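Local coordinates for ribonuclease (Nicotiana glutinosa, PDB 1IYB), which binds guanosine-5'-monophosphate in its nucleotide pocket and probably cleaves RNA as a T2-type ribonuclease, at residues P18-D23 with N171-Q176; A134-D139 with I203-F208; F10-Q15 with I193-K198; A37-I42 with N126-L131. All blocks are in the same frame, centred on the assembly; numbering follows the deposited sequence.

Contact 1. Residues P18-D23 with N171-Q176; sequences PGSYCD and NSQLYQ. With 5GP (guanosine-5'-monophosphate), chain C.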
# COMPACT_ATOMS: atom_id res chain seq x y z
N PRO A 18 9.40 -16.13 14.91
CA PRO A 18 9.82 -15.11 15.89
C PRO A 18 11.33 -14.93 16.03
O PRO A 18 11.81 -13.82 16.25
CB PRO A 18 9.14 -15.57 17.18
CG PRO A 18 8.94 -17.05 16.98
CD PRO A 18 8.52 -17.13 15.54
N GLY A 19 12.09 -16.02 15.89
CA GLY A 19 13.53 -15.91 16.01
C GLY A 19 14.16 -15.01 14.95
O GLY A 19 15.24 -14.45 15.17
N SER A 20 13.50 -14.87 13.81
CA SER A 20 14.01 -14.04 12.73
C SER A 20 13.45 -12.62 12.76
O SER A 20 14.00 -11.71 12.13
CB SER A 20 13.70 -14.69 11.38
OG SER A 20 14.48 -15.86 11.21
N TYR A 21 12.35 -12.43 13.46
CA TYR A 21 11.78 -11.09 13.57
C TYR A 21 12.51 -10.35 14.68
O TYR A 21 12.63 -9.12 14.65
CB TYR A 21 10.29 -11.17 13.93
CG TYR A 21 9.59 -9.82 13.92
CD1 TYR A 21 9.02 -9.32 12.76
CD2 TYR A 21 9.53 -9.05 15.08
CE1 TYR A 21 8.39 -8.07 12.75
CE2 TYR A 21 8.90 -7.80 15.08
CZ TYR A 21 8.33 -7.32 13.91
OH TYR A 21 7.69 -6.11 13.90
N CYS A 22 13.03 -11.10 15.64
CA CYS A 22 13.70 -10.53 16.80
C CYS A 22 15.22 -10.45 16.85
O CYS A 22 15.77 -10.00 17.86
CB CYS A 22 13.22 -11.27 18.05
SG CYS A 22 11.54 -10.85 18.59
N ASP A 23 15.91 -10.88 15.80
CA ASP A 23 17.37 -10.84 15.83
C ASP A 23 17.98 -9.90 14.79
O ASP A 23 19.12 -10.10 14.37
CB ASP A 23 17.93 -12.25 15.66
CG ASP A 23 17.66 -12.82 14.28
OD1 ASP A 23 16.85 -12.22 13.55
OD2 ASP A 23 18.26 -13.86 13.94
N ASN A 171 23.62 -12.52 8.25
CA ASN A 171 23.24 -13.82 7.70
C ASN A 171 21.80 -13.84 7.20
O ASN A 171 20.91 -13.25 7.81
CB ASN A 171 23.41 -14.91 8.77
CG ASN A 171 24.86 -15.18 9.11
OD1 ASN A 171 25.17 -16.06 9.90
ND2 ASN A 171 25.77 -14.42 8.50
N SER A 172 21.59 -14.51 6.07
CA SER A 172 20.26 -14.65 5.49
C SER A 172 19.57 -15.71 6.34
O SER A 172 20.16 -16.74 6.67
CB SER A 172 20.38 -15.13 4.04
OG SER A 172 19.10 -15.26 3.44
N GLN A 173 18.31 -15.47 6.69
CA GLN A 173 17.60 -16.40 7.55
C GLN A 173 16.14 -16.63 7.17
O GLN A 173 15.49 -15.77 6.57
CB GLN A 173 17.66 -15.90 8.99
CG GLN A 173 17.10 -14.50 9.15
CD GLN A 173 17.23 -13.95 10.56
OE1 GLN A 173 16.67 -12.90 10.87
NE2 GLN A 173 17.97 -14.65 11.41
N LEU A 174 15.63 -17.80 7.54
CA LEU A 174 14.24 -18.18 7.28
C LEU A 174 13.36 -17.23 8.09
O LEU A 174 13.38 -17.26 9.32
CB LEU A 174 14.00 -19.62 7.73
CG LEU A 174 12.59 -20.19 7.59
CD1 LEU A 174 12.16 -20.15 6.13
CD2 LEU A 174 12.55 -21.61 8.12
N TYR A 175 12.57 -16.41 7.41
CA TYR A 175 11.72 -15.44 8.08
C TYR A 175 10.22 -15.74 8.01
O TYR A 175 9.56 -15.86 9.04
CB TYR A 175 12.04 -14.05 7.51
CG TYR A 175 11.18 -12.92 8.00
CD1 TYR A 175 10.82 -12.82 9.35
CD2 TYR A 175 10.75 -11.93 7.13
CE1 TYR A 175 10.05 -11.75 9.80
CE2 TYR A 175 9.98 -10.86 7.57
CZ TYR A 175 9.64 -10.78 8.91
OH TYR A 175 8.88 -9.72 9.35
N GLN A 176 9.66 -15.84 6.81
CA GLN A 176 8.23 -16.13 6.69
C GLN A 176 7.97 -17.24 5.67
O GLN A 176 8.75 -17.44 4.74
CB GLN A 176 7.45 -14.88 6.28
CG GLN A 176 7.69 -13.68 7.18
CD GLN A 176 6.61 -12.62 7.05
OE1 GLN A 176 5.64 -12.61 7.80
NE2 GLN A 176 6.76 -11.74 6.07
P 5GP C . 1.28 -6.56 6.33
O1P 5GP C . 0.91 -5.92 5.06
O2P 5GP C . 0.20 -7.47 6.85
O3P 5GP C . 2.64 -7.32 6.18
O5' 5GP C . 1.58 -5.48 7.52
C5' 5GP C . 2.14 -5.90 8.82
C4' 5GP C . 2.35 -4.75 9.84
O4' 5GP C . 1.84 -5.25 11.15
C3' 5GP C . 3.77 -4.29 10.17
O3' 5GP C . 4.29 -3.32 9.28
C2' 5GP C . 3.66 -3.73 11.60
O2' 5GP C . 3.29 -2.33 11.60
C1' 5GP C . 2.61 -4.62 12.23
N9 5GP C . 3.02 -5.63 13.26
C8 5GP C . 2.70 -5.70 14.60
N7 5GP C . 3.13 -6.78 15.23
C5 5GP C . 3.80 -7.47 14.20
C6 5GP C . 4.49 -8.72 14.27
O6 5GP C . 4.64 -9.46 15.24
N1 5GP C . 5.05 -9.09 13.00
C2 5GP C . 4.93 -8.31 11.85
N2 5GP C . 5.53 -8.85 10.76
N3 5GP C . 4.28 -7.13 11.78
C4 5GP C . 3.74 -6.77 13.00

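Contact 2. Residues A134-D139 with I203-F208; sequences AGIHPD and IEFPTF. Unlike the reference sequence in segment 134-139: H137 (reference Asn).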
# COMPACT_ATOMS: atom_id res chain seq x y z
N ALA A 134 11.70 -33.36 9.74
CA ALA A 134 12.65 -33.63 8.66
C ALA A 134 14.08 -33.29 9.08
O ALA A 134 14.98 -33.23 8.24
CB ALA A 134 12.26 -32.82 7.42
N GLY A 135 14.29 -33.07 10.37
CA GLY A 135 15.63 -32.77 10.85
C GLY A 135 16.06 -31.32 10.66
O GLY A 135 17.25 -31.02 10.71
N ILE A 136 15.09 -30.44 10.45
CA ILE A 136 15.36 -29.02 10.26
C ILE A 136 14.88 -28.31 11.52
O ILE A 136 13.68 -28.09 11.69
CB ILE A 136 14.62 -28.49 9.01
CG1 ILE A 136 15.07 -29.28 7.77
CG2 ILE A 136 14.88 -27.00 8.82
CD1 ILE A 136 14.30 -28.97 6.50
N HIS A 137 15.81 -27.97 12.40
CA HIS A 137 15.46 -27.33 13.66
C HIS A 137 15.96 -25.90 13.81
O HIS A 137 16.95 -25.51 13.19
CB HIS A 137 15.99 -28.15 14.84
CG HIS A 137 15.77 -29.62 14.71
ND1 HIS A 137 16.70 -30.46 14.14
CD2 HIS A 137 14.73 -30.40 15.07
CE1 HIS A 137 16.24 -31.70 14.15
NE2 HIS A 137 15.04 -31.69 14.71
N PRO A 138 15.27 -25.10 14.63
CA PRO A 138 15.64 -23.71 14.87
C PRO A 138 16.76 -23.66 15.90
O PRO A 138 16.57 -23.21 17.04
CB PRO A 138 14.34 -23.10 15.39
CG PRO A 138 13.74 -24.22 16.16
CD PRO A 138 13.97 -25.42 15.26
N ASP A 139 17.93 -24.15 15.49
CA ASP A 139 19.10 -24.20 16.36
C ASP A 139 20.25 -23.32 15.86
O ASP A 139 21.40 -23.52 16.24
CB ASP A 139 19.60 -25.65 16.46
CG ASP A 139 19.75 -26.31 15.10
OD1 ASP A 139 20.02 -25.59 14.11
OD2 ASP A 139 19.61 -27.54 15.01
N ILE A 203 20.19 -21.05 4.14
CA ILE A 203 19.77 -20.03 5.10
C ILE A 203 19.73 -20.51 6.54
O ILE A 203 19.55 -21.70 6.81
CB ILE A 203 18.37 -19.48 4.74
CG1 ILE A 203 17.35 -20.61 4.74
CG2 ILE A 203 18.42 -18.79 3.38
CD1 ILE A 203 15.92 -20.17 4.40
N GLU A 204 19.90 -19.58 7.47
CA GLU A 204 19.88 -19.89 8.89
C GLU A 204 18.47 -19.98 9.45
O GLU A 204 17.56 -19.29 8.99
CB GLU A 204 20.65 -18.82 9.68
CG GLU A 204 20.45 -18.92 11.18
CD GLU A 204 20.97 -17.71 11.94
OE1 GLU A 204 20.65 -16.56 11.55
OE2 GLU A 204 21.68 -17.91 12.95
N PHE A 205 18.29 -20.86 10.43
CA PHE A 205 17.00 -21.04 11.11
C PHE A 205 17.39 -20.74 12.56
O PHE A 205 17.68 -21.65 13.33
CB PHE A 205 16.52 -22.49 10.94
CG PHE A 205 15.08 -22.72 11.36
CD1 PHE A 205 14.24 -21.66 11.69
CD2 PHE A 205 14.57 -24.01 11.40
CE1 PHE A 205 12.91 -21.89 12.06
CE2 PHE A 205 13.24 -24.26 11.77
CZ PHE A 205 12.41 -23.19 12.10
N PRO A 206 17.41 -19.45 12.93
CA PRO A 206 17.77 -19.00 14.27
C PRO A 206 16.91 -19.49 15.43
O PRO A 206 15.71 -19.67 15.29
CB PRO A 206 17.75 -17.48 14.14
CG PRO A 206 16.64 -17.26 13.18
CD PRO A 206 16.91 -18.32 12.12
N THR A 207 17.55 -19.69 16.57
CA THR A 207 16.85 -20.13 17.76
C THR A 207 16.03 -18.94 18.25
O THR A 207 16.32 -17.80 17.90
CB THR A 207 17.83 -20.50 18.89
OG1 THR A 207 18.53 -19.32 19.31
CG2 THR A 207 18.84 -21.52 18.40
N PHE A 208 15.01 -19.20 19.05
CA PHE A 208 14.20 -18.13 19.61
C PHE A 208 14.13 -18.33 21.11
O PHE A 208 13.65 -19.41 21.53
CB PHE A 208 12.79 -18.12 19.02
CG PHE A 208 11.91 -17.03 19.59
CD1 PHE A 208 12.28 -15.69 19.48
CD2 PHE A 208 10.73 -17.35 20.25
CE1 PHE A 208 11.49 -14.69 20.03
CE2 PHE A 208 9.93 -16.35 20.81
CZ PHE A 208 10.31 -15.02 20.70
OXT PHE A 208 14.56 -17.42 21.86
O HOH W 1 14.63 -22.27 18.92

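Contact 3. Residues F10-Q15 with I193-K198; sequences FFYFVQ and IFPRGK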
# COMPACT_ATOMS: atom_id res chain seq x y z
N PHE A 10 -6.78 -15.31 -4.90
CA PHE A 10 -6.46 -16.35 -3.92
C PHE A 10 -5.89 -15.71 -2.65
O PHE A 10 -5.74 -14.49 -2.59
CB PHE A 10 -5.43 -17.32 -4.52
CG PHE A 10 -4.08 -16.70 -4.76
CD1 PHE A 10 -3.11 -16.68 -3.77
CD2 PHE A 10 -3.79 -16.10 -5.99
CE1 PHE A 10 -1.86 -16.09 -3.99
CE2 PHE A 10 -2.55 -15.50 -6.22
CZ PHE A 10 -1.58 -15.49 -5.21
N PHE A 11 -5.59 -16.52 -1.64
CA PHE A 11 -5.02 -16.00 -0.40
C PHE A 11 -3.63 -16.55 -0.15
O PHE A 11 -3.32 -17.68 -0.52
CB PHE A 11 -5.79 -16.42 0.86
CG PHE A 11 -7.23 -16.00 0.92
CD1 PHE A 11 -8.22 -16.81 0.39
CD2 PHE A 11 -7.60 -14.86 1.62
CE1 PHE A 11 -9.57 -16.50 0.56
CE2 PHE A 11 -8.94 -14.53 1.80
CZ PHE A 11 -9.93 -15.36 1.27
N TYR A 12 -2.80 -15.74 0.50
CA TYR A 12 -1.49 -16.18 0.96
C TYR A 12 -1.72 -16.32 2.46
O TYR A 12 -2.16 -15.36 3.10
CB TYR A 12 -0.41 -15.11 0.77
CG TYR A 12 0.28 -15.07 -0.58
CD1 TYR A 12 0.48 -13.85 -1.22
CD2 TYR A 12 0.74 -16.23 -1.20
CE1 TYR A 12 1.13 -13.77 -2.44
CE2 TYR A 12 1.40 -16.16 -2.44
CZ TYR A 12 1.59 -14.93 -3.05
OH TYR A 12 2.22 -14.83 -4.27
N PHE A 13 -1.47 -17.50 3.02
CA PHE A 13 -1.58 -17.66 4.47
C PHE A 13 -0.13 -17.54 4.90
O PHE A 13 0.70 -18.40 4.59
CB PHE A 13 -2.16 -19.02 4.86
CG PHE A 13 -2.13 -19.28 6.34
CD1 PHE A 13 -2.74 -18.39 7.23
CD2 PHE A 13 -1.49 -20.40 6.86
CE1 PHE A 13 -2.69 -18.61 8.61
CE2 PHE A 13 -1.44 -20.63 8.24
CZ PHE A 13 -2.04 -19.73 9.11
N VAL A 14 0.19 -16.45 5.60
CA VAL A 14 1.56 -16.15 6.00
C VAL A 14 1.88 -16.32 7.48
O VAL A 14 1.17 -15.81 8.34
CB VAL A 14 1.90 -14.69 5.60
CG1 VAL A 14 3.37 -14.40 5.82
CG2 VAL A 14 1.51 -14.46 4.14
N GLN A 15 2.96 -17.05 7.75
CA GLN A 15 3.42 -17.28 9.12
C GLN A 15 4.84 -16.76 9.27
O GLN A 15 5.65 -16.86 8.34
CB GLN A 15 3.38 -18.78 9.46
CG GLN A 15 1.98 -19.36 9.50
CD GLN A 15 1.97 -20.77 10.04
OE1 GLN A 15 2.30 -21.00 11.21
NE2 GLN A 15 1.62 -21.73 9.19
N ILE A 193 1.57 -17.66 -8.20
CA ILE A 193 2.77 -16.82 -8.28
C ILE A 193 3.38 -16.68 -6.89
O ILE A 193 2.67 -16.76 -5.88
CB ILE A 193 2.42 -15.42 -8.85
CG1 ILE A 193 3.69 -14.62 -9.12
CG2 ILE A 193 1.49 -14.67 -7.89
CD1 ILE A 193 3.45 -13.31 -9.85
N PHE A 194 4.70 -16.49 -6.84
CA PHE A 194 5.44 -16.34 -5.59
C PHE A 194 6.15 -14.99 -5.54
O PHE A 194 6.70 -14.54 -6.54
CB PHE A 194 6.49 -17.44 -5.45
CG PHE A 194 5.93 -18.81 -5.18
CD1 PHE A 194 5.38 -19.11 -3.94
CD2 PHE A 194 6.00 -19.80 -6.15
CE1 PHE A 194 4.89 -20.39 -3.67
CE2 PHE A 194 5.52 -21.09 -5.88
CZ PHE A 194 4.96 -21.38 -4.64
N PRO A 195 6.16 -14.34 -4.37
CA PRO A 195 6.85 -13.05 -4.26
C PRO A 195 8.36 -13.29 -4.19
O PRO A 195 8.80 -14.43 -4.01
CB PRO A 195 6.31 -12.47 -2.96
CG PRO A 195 4.98 -13.16 -2.79
CD PRO A 195 5.31 -14.57 -3.20
N ARG A 196 9.15 -12.23 -4.33
CA ARG A 196 10.60 -12.35 -4.24
C ARG A 196 10.96 -12.78 -2.82
O ARG A 196 10.68 -12.05 -1.87
CB ARG A 196 11.28 -11.01 -4.54
CG ARG A 196 11.17 -10.52 -5.97
CD ARG A 196 11.89 -9.19 -6.11
NE ARG A 196 11.93 -8.70 -7.48
CZ ARG A 196 12.49 -7.56 -7.85
NH1 ARG A 196 13.07 -6.78 -6.95
NH2 ARG A 196 12.49 -7.20 -9.13
N GLY A 197 11.57 -13.95 -2.68
CA GLY A 197 11.93 -14.43 -1.36
C GLY A 197 13.15 -13.78 -0.73
O GLY A 197 13.21 -13.64 0.49
N LYS A 198 14.12 -13.40 -1.56
CA LYS A 198 15.35 -12.77 -1.08
C LYS A 198 16.17 -13.74 -0.24
O LYS A 198 16.85 -13.33 0.71
CB LYS A 198 15.04 -11.52 -0.25
CG LYS A 198 14.37 -10.39 -1.02
CD LYS A 198 14.15 -9.17 -0.13
CE LYS A 198 13.51 -8.03 -0.91
NZ LYS A 198 13.29 -6.83 -0.04

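Contact 4. Residues A37-I42 with N126-L131; sequences ASDFGI and NLLEIL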
# COMPACT_ATOMS: atom_id res chain seq x y z
N ALA A 37 5.61 -18.75 22.57
CA ALA A 37 6.14 -20.10 22.41
C ALA A 37 7.06 -20.09 21.20
O ALA A 37 6.86 -19.31 20.27
CB ALA A 37 5.01 -21.08 22.19
N SER A 38 8.08 -20.95 21.21
CA SER A 38 9.02 -21.02 20.09
C SER A 38 8.43 -21.78 18.91
O SER A 38 8.91 -22.85 18.54
CB SER A 38 10.33 -21.68 20.54
OG SER A 38 11.02 -20.86 21.46
N ASP A 39 7.39 -21.20 18.32
CA ASP A 39 6.72 -21.79 17.17
C ASP A 39 6.46 -20.65 16.19
O ASP A 39 6.58 -19.48 16.54
CB ASP A 39 5.36 -22.39 17.56
CG ASP A 39 5.43 -23.24 18.81
OD1 ASP A 39 6.31 -24.12 18.89
OD2 ASP A 39 4.60 -23.02 19.71
N PHE A 40 6.12 -20.99 14.95
CA PHE A 40 5.80 -19.95 14.00
C PHE A 40 4.50 -19.31 14.50
O PHE A 40 3.69 -19.96 15.16
CB PHE A 40 5.56 -20.51 12.60
CG PHE A 40 6.81 -20.86 11.85
CD1 PHE A 40 7.51 -22.03 12.12
CD2 PHE A 40 7.30 -20.00 10.87
CE1 PHE A 40 8.67 -22.35 11.43
CE2 PHE A 40 8.48 -20.31 10.17
CZ PHE A 40 9.16 -21.48 10.45
N GLY A 41 4.32 -18.03 14.19
CA GLY A 41 3.10 -17.34 14.58
C GLY A 41 2.42 -16.84 13.33
O GLY A 41 3.07 -16.66 12.30
N ILE A 42 1.11 -16.62 13.39
CA ILE A 42 0.37 -16.12 12.24
C ILE A 42 0.74 -14.67 11.96
O ILE A 42 0.88 -13.87 12.88
CB ILE A 42 -1.16 -16.15 12.49
CG1 ILE A 42 -1.63 -17.59 12.71
CG2 ILE A 42 -1.90 -15.51 11.32
CD1 ILE A 42 -3.05 -17.68 13.24
N ASN A 126 1.32 -26.93 10.91
CA ASN A 126 2.29 -26.70 11.99
C ASN A 126 3.67 -26.79 11.37
O ASN A 126 4.25 -27.87 11.23
CB ASN A 126 2.14 -27.77 13.07
CG ASN A 126 2.92 -27.43 14.33
OD1 ASN A 126 4.05 -26.94 14.26
ND2 ASN A 126 2.34 -27.71 15.49
N LEU A 127 4.21 -25.64 10.99
CA LEU A 127 5.51 -25.57 10.34
C LEU A 127 6.68 -26.05 11.18
O LEU A 127 7.58 -26.71 10.67
CB LEU A 127 5.76 -24.15 9.86
CG LEU A 127 4.77 -23.68 8.79
CD1 LEU A 127 4.93 -22.19 8.57
CD2 LEU A 127 5.00 -24.46 7.50
N LEU A 128 6.69 -25.71 12.47
CA LEU A 128 7.79 -26.14 13.32
C LEU A 128 7.85 -27.66 13.36
O LEU A 128 8.92 -28.25 13.21
CB LEU A 128 7.62 -25.60 14.74
CG LEU A 128 8.74 -26.01 15.72
CD1 LEU A 128 10.05 -25.37 15.29
CD2 LEU A 128 8.37 -25.59 17.13
N GLU A 129 6.70 -28.31 13.56
CA GLU A 129 6.67 -29.76 13.61
C GLU A 129 7.02 -30.42 12.29
O GLU A 129 7.67 -31.46 12.26
CB GLU A 129 5.31 -30.25 14.10
CG GLU A 129 5.11 -30.03 15.60
CD GLU A 129 3.85 -30.69 16.12
OE1 GLU A 129 2.75 -30.29 15.70
OE2 GLU A 129 3.95 -31.60 16.97
N ILE A 130 6.59 -29.81 11.19
CA ILE A 130 6.89 -30.35 9.87
C ILE A 130 8.40 -30.29 9.64
O ILE A 130 9.01 -31.26 9.22
CB ILE A 130 6.19 -29.53 8.75
CG1 ILE A 130 4.68 -29.78 8.78
CG2 ILE A 130 6.78 -29.90 7.39
CD1 ILE A 130 3.90 -28.82 7.91
N LEU A 131 8.99 -29.13 9.94
CA LEU A 131 10.41 -28.96 9.73
C LEU A 131 11.25 -29.83 10.65
O LEU A 131 12.20 -30.48 10.21
CB LEU A 131 10.79 -27.48 9.87
CG LEU A 131 10.23 -26.63 8.73
CD1 LEU A 131 10.51 -25.15 8.98
CD2 LEU A 131 10.83 -27.07 7.40
O HOH W 2 5.25 -23.60 14.19

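Contact 1. Residues P18-D23 with N171-Q176
D23 (chi1 67°) and Q173 (chi1 57°) both hold CG between the backbone N and the carbonyl carbon, and Q173 then runs out extended, so that carboxylate and carboxamide meet tip to tip. Their planes lie only 7° apart. Q173 NE2 donates to the syn lone pair of D23 OD2 at 2.7 Å, almost perfectly straight. N165 ND2 donates to Q173 OE1, fixing the flip of the amide. A leucine in place of Q173 would probably cost D23 OD2 its straight N-H donor and N165 ND2 its acceptor at a buried position. One residue further along the strand, S20 OG donates to L174 O at 2.6 Å, coming in from above the carbonyl plane. The two tyrosines lie side by side and point the same way: Y175 OH sits at the edge of the Y21 ring, 3.4 Å from Y21 CD1. The guanine lies over one face of Y21, toward its rim, with Y21 CE1 3.5 Å from 5GP N1, while Y175 OH comes within 3.7 Å of 5GP N2. Y21 therefore gives the base an aromatic surface, and Y175 packs against the edge of that ring. Helix 18-21 follows strand 10-16 after W17 and lies against strand 172-182, where Y175 and Q176 form a classic beta bulge facing E163 of strand 161-166.

Contact 2. Residues A134-D139 with I203-F208
F205 lies under P138, the centre of an inverse gamma turn in the loop that leaves helix 127-133 through a Schellman motif at G135. The second segment comes off strand 202-204, whose partner is strand 142-144, and crosses this loop on its way to the C-terminus. F205 makes the main contact. With CG anti to the backbone N (chi1 -168°), its ring lies alongside P138, and P138 CB stands over the ring centre in a CH-pi contact, 3.7 Å from the centroid and 7° off the normal. I136 O lies at the ring edge, in its plane, while H137 O approaches F205 CD2 obliquely to 3.3 Å. I136 crosses F205 at about a right angle, its CG2 methyl against F205 CD2 at 4.0 Å. F205 O accepts a CA-H...O contact from P138 CA. W17 packs edge-to-face with F205 and also donates from NE1 to P206 O, so it ties down two successive residues. At T207 the methyl takes over: CG2 is 3.1 Å from P138 O and also rests on D139 CA, while T207 CA makes a second CA-H...O contact with P138 O. F208 ends the chain, its OXT in a salt bridge with K35. A water joins the two segments there, donating to P138 O at 2.9 Å and accepting from F208 N at 3.1 Å.

Contact 3. Residues F10-Q15 with I193-K198
Y12 and P195 reach toward each other tip to tip across this contact, the phenol end of the tyrosine meeting the CG-CD side of the proline ring. P195 CD comes to 3.3 Å from Y12 OH, and the proline sits obliquely to the tyrosine ring. The same hydroxyl donates to I193 O at 2.6 Å. That oxygen lies near the plane of the phenol at its edge, but seen from the carbonyl the donor stands well above the plane, 49° out of it. F10, two residues back on the strand, has CG between its backbone N and carbonyl carbon (chi1 67°). Its ring edge turns to a face of Y12, with F10 CE1 3.6 Å above the Y12 plane and offset toward the rim. I193 crosses F10 at about a right angle and brings CG2 to F10 CZ at 4.2 Å, at the ring's edge and near its plane. A phenylalanine in place of Y12 would probably leave I193 O without this donor and the 193-195 loop less firmly tied to the strand. Y178 meets Y12 edge-to-face, and C180 touches both F10 and Y12, so the aromatic pair is backed by strand 172-182. This belongs to the central antiparallel sheet of the alpha+beta ribonuclease T2 fold, with strand 10-16 between strands 41-48 and 172-182 and the loop after strand 172-182 laid over it.

Contact 4. Residues A37-I42 with N126-L131
L128 pushes one methyl against two oxygens at once: its CD2 lies 3.1 Å from S38 O and equally 3.1 Å from D39 OD1. These are tight, polar surroundings for a leucine tip. The leucine holds CG anti to its backbone N (chi1 180°), and its side chain crosses that of D39 at about a right angle. Beside it, a single water bridges the backbones, accepting from F40 N at 2.9 Å and from L128 N at 3.1 Å while lying in the plane of the F40 ring at its edge. L128 N belongs to the first turn of helix 127-133, where amides lack helical acceptors, so the water takes one of them. N126 serves the same turn as N-cap, its OD1 accepting from E129 N. The segment 37-42 leads into the edge strand 41-48 of the main antiparallel sheet by way of an inverse gamma turn centred on S38, and it packs against the start of this helix. F40 carries the apolar part. L127 CB lies over a face of its ring in a CH-pi contact, 3.9 Å from the centroid and 26° off the normal, displaced toward the F40 CD1 side. L127 CD1 lies over the same face, nearer F40 CD2. One turn on, L131 CD1 meets F40 CE1 obliquely at 4.2 Å. Beyond the helix, W17, L174, I177 and F205 also press on F40, and S38 OG bonds to the C-terminal F208 O.

Overall arrangement
Contacts 1, 2 and 4 form one connected block, with centres 10 to 13 Å apart. Strand 172-182 joins 1 to 2 through probable backbone bonds, L174 N to E204 O at 2.8 Å and S172 O to E204 N at 3.0 Å. The F40 ring joins 4 to both, touching L174 of contact 1 and F205 of contact 2. Contact 3 lies farther off, about 21 Å from contact 2 between centres, but shares the main sheet with contacts 1 and 4: its Q15 packs on Q176, F40 and L127. Contact 1 alone holds pocket residues; the side chains of Y12 and F40 stay about 10 and 11 Å from the nucleotide.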